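Local coordinates for Exo-poly-alpha-D-galacturonosidase (Thermotoga maritima, PDB 3JUR), which probably hydrolyses the alpha-1,4-galacturonosyl linkages of pectic polygalacturonate, releasing sugar from the chain ends as an exo-acting glycosidase of family 28, at residues 235-240 with 258-263. Sequence-based numbering, arbitrary orientation.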
ATOM      1  N   GLY D 235      25.192 -28.958 -13.285  1.00 23.48           N
ATOM      2  CA  GLY D 235      24.812 -30.371 -13.238  1.00 22.86           C
ATOM      3  C   GLY D 235      24.099 -30.793 -11.960  1.00 22.62           C
ATOM      4  O   GLY D 235      23.827 -29.960 -11.093  1.00 22.40           O
ATOM      5  N   PRO D 236      23.786 -32.098 -11.834  1.00 22.70           N
ATOM      6  CA  PRO D 236      23.034 -32.575 -10.672  1.00 22.70           C
ATOM      7  C   PRO D 236      23.882 -32.513  -9.407  1.00 23.00           C
ATOM      8  O   PRO D 236      25.022 -32.991  -9.393  1.00 23.11           O
ATOM      9  CB  PRO D 236      22.698 -34.023 -11.036  1.00 22.24           C
ATOM     10  CG  PRO D 236      23.772 -34.430 -11.981  1.00 22.60           C
ATOM     11  CD  PRO D 236      24.142 -33.198 -12.753  1.00 22.42           C
ATOM     12  N   ASN D 237      23.336 -31.888  -8.369  1.00 23.46           N
ATOM     13  CA  ASN D 237      24.037 -31.727  -7.095  1.00 23.96           C
ATOM     14  C   ASN D 237      25.309 -30.882  -7.226  1.00 24.39           C
ATOM     15  O   ASN D 237      26.266 -31.063  -6.471  1.00 24.40           O
ATOM     16  CB  ASN D 237      24.338 -33.097  -6.460  1.00 23.84           C
ATOM     17  CG  ASN D 237      23.105 -33.975  -6.361  1.00 23.49           C
ATOM     18  OD1 ASN D 237      23.056 -35.070  -6.931  1.00 24.02           O
ATOM     19  ND2 ASN D 237      22.087 -33.485  -5.658  1.00 22.54           N
ATOM     20  N   ASN D 238      25.307 -29.960  -8.190  1.00 24.82           N
ATOM     21  CA  ASN D 238      26.401 -29.004  -8.343  1.00 25.39           C
ATOM     22  C   ASN D 238      26.269 -27.837  -7.357  1.00 25.54           C
ATOM     23  O   ASN D 238      26.038 -26.699  -7.764  1.00 25.63           O
ATOM     24  CB  ASN D 238      26.498 -28.496  -9.792  1.00 25.14           C
ATOM     25  CG  ASN D 238      27.313 -29.418 -10.701  1.00 26.26           C
ATOM     26  OD1 ASN D 238      27.516 -29.118 -11.880  1.00 25.72           O
ATOM     27  ND2 ASN D 238      27.794 -30.531 -10.154  1.00 27.00           N
ATOM     28  N   ASP D 239      26.405 -28.132  -6.062  1.00 25.88           N
ATOM     29  CA  ASP D 239      26.454 -27.104  -5.027  1.00 25.95           C
ATOM     30  C   ASP D 239      27.720 -26.275  -5.224  1.00 26.06           C
ATOM     31  O   ASP D 239      28.768 -26.815  -5.592  1.00 26.18           O
ATOM     32  CB  ASP D 239      26.505 -27.732  -3.627  1.00 26.46           C
ATOM     33  CG  ASP D 239      25.273 -28.574  -3.282  1.00 27.73           C
ATOM     34  OD1 ASP D 239      24.462 -28.904  -4.172  1.00 29.36           O
ATOM     35  OD2 ASP D 239      25.129 -28.917  -2.090  1.00 27.61           O
ATOM     36  N   GLY D 240      27.640 -24.973  -4.955  1.00 25.81           N
ATOM     37  CA  GLY D 240      28.796 -24.084  -5.104  1.00 25.27           C
ATOM     38  C   GLY D 240      29.781 -24.262  -3.965  1.00 25.19           C
ATOM     39  O   GLY D 240      30.891 -24.773  -4.153  1.00 25.23           O
ATOM     40  N   THR D 258      24.929 -22.141 -10.207  1.00 24.97           N
ATOM     41  CA  THR D 258      25.002 -23.500  -9.650  1.00 25.02           C
ATOM     42  C   THR D 258      23.831 -24.392 -10.038  1.00 25.10           C
ATOM     43  O   THR D 258      22.739 -23.906 -10.305  1.00 25.36           O
ATOM     44  CB  THR D 258      25.145 -23.488  -8.110  1.00 24.83           C
ATOM     45  OG1 THR D 258      24.042 -22.789  -7.513  1.00 25.40           O
ATOM     46  CG2 THR D 258      26.435 -22.819  -7.697  1.00 24.60           C
ATOM     47  N   GLY D 259      24.075 -25.700 -10.063  1.00 25.39           N
ATOM     48  CA  GLY D 259      23.059 -26.688 -10.415  1.00 25.45           C
ATOM     49  C   GLY D 259      22.170 -27.065  -9.246  1.00 25.84           C
ATOM     50  O   GLY D 259      21.102 -27.633  -9.431  1.00 25.89           O
ATOM     51  N   ASP D 260      22.612 -26.753  -8.035  1.00 26.06           N
ATOM     52  CA  ASP D 260      21.811 -26.994  -6.845  1.00 26.81           C
ATOM     53  C   ASP D 260      21.956 -25.770  -5.943  1.00 26.62           C
ATOM     54  O   ASP D 260      22.082 -24.645  -6.437  1.00 26.76           O
ATOM     55  CB  ASP D 260      22.274 -28.291  -6.166  1.00 27.41           C
ATOM     56  CG  ASP D 260      21.159 -28.997  -5.401  1.00 29.46           C
ATOM     57  OD1 ASP D 260      20.835 -28.557  -4.275  1.00 32.39           O
ATOM     58  OD2 ASP D 260      20.622 -30.007  -5.916  1.00 31.61           O
ATOM     59  N   ASP D 261      21.946 -25.970  -4.629  1.00 26.70           N
ATOM     60  CA  ASP D 261      22.132 -24.871  -3.680  1.00 26.20           C
ATOM     61  C   ASP D 261      23.465 -24.145  -3.912  1.00 26.42           C
ATOM     62  O   ASP D 261      24.489 -24.789  -4.170  1.00 26.43           O
ATOM     63  CB  ASP D 261      22.056 -25.411  -2.257  1.00 26.48           C
ATOM     64  CG  ASP D 261      20.703 -26.048  -1.940  1.00 26.94           C
ATOM     65  OD1 ASP D 261      19.669 -25.466  -2.324  1.00 26.82           O
ATOM     66  OD2 ASP D 261      20.678 -27.127  -1.307  1.00 28.09           O
ATOM     67  N   SER D 262      23.464 -22.815  -3.825  1.00 25.64           N
ATOM     68  CA  SER D 262      24.678 -22.045  -4.124  1.00 25.58           C
ATOM     69  C   SER D 262      25.670 -22.037  -2.957  1.00 25.26           C
ATOM     70  O   SER D 262      26.797 -22.523  -3.088  1.00 25.51           O
ATOM     71  CB  SER D 262      24.333 -20.622  -4.566  1.00 25.68           C
ATOM     72  OG  SER D 262      23.686 -20.625  -5.824  1.00 26.19           O
ATOM     73  N   VAL D 263      25.260 -21.475  -1.825  1.00 24.72           N
ATOM     74  CA  VAL D 263      26.045 -21.549  -0.599  1.00 24.61           C
ATOM     75  C   VAL D 263      25.198 -22.313   0.420  1.00 24.43           C
ATOM     76  O   VAL D 263      24.112 -21.859   0.793  1.00 24.12           O
ATOM     77  CB  VAL D 263      26.421 -20.146  -0.074  1.00 24.62           C
ATOM     78  CG1 VAL D 263      27.168 -20.238   1.267  1.00 24.86           C
ATOM     79  CG2 VAL D 263      27.253 -19.404  -1.103  1.00 25.21           C
TER
HETATM   80  O   HOH W   1      20.824 -30.883  -8.237  1.00 28.54           O
HETATM   81  O   HOH W   2      22.747 -29.178  -0.848  1.00 25.95           O
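The carbonyl oxygen of N238 is gripped from the neighbouring loop by two successive amides, both weakly: G259 N lies 3.2 Å from N238 O, and D260 N reaches the same oxygen from farther off, at 3.4 Å, but at a straighter angle of 147°. Further along, G240 N gives a sounder bond to D261 O (3.3 Å). D261 O also receives the CA-H of D239, so one oxygen holds two successive residues of 235-240.

Loops fastened in this way can bring acidic side chains together. D239 and D260 run side by side, their carboxylate planes 39° apart. OD1 of D239 presses on CB of D260 at 3.0 Å, a tight fit, and stands 3.6 Å from D260 OD1. The D260 carboxylate owes its place to CG lying anti to the backbone N (chi1 -151°), and its OD1 accepts the amide of D261 (2.8 Å) on the anti side, which restrains its rotation. A water bonded to N237 N (2.7 Å) also meets D260 OD2; a second lies between OD2 of D239 and OD2 of D261.

Other groups fix the two loops. R189 holds N237 OD1, while N238 turns its amide away to S233 and S211, and D261 forms salt bridges with R327 and K329. T258 OG1 donates to D260 O (2.9 Å), and its CG2 rests against G240.

Residues 237-239 and 259-261 spell Asn-Asn-Asp and Gly-Asp-Asp on adjacent turns of a right-handed parallel beta-helix, with H296, R327 and K329 close by. This is consistent with the active-site cleft of family 28 polygalacturonases, in which three such aspartates carry out inverting hydrolysis.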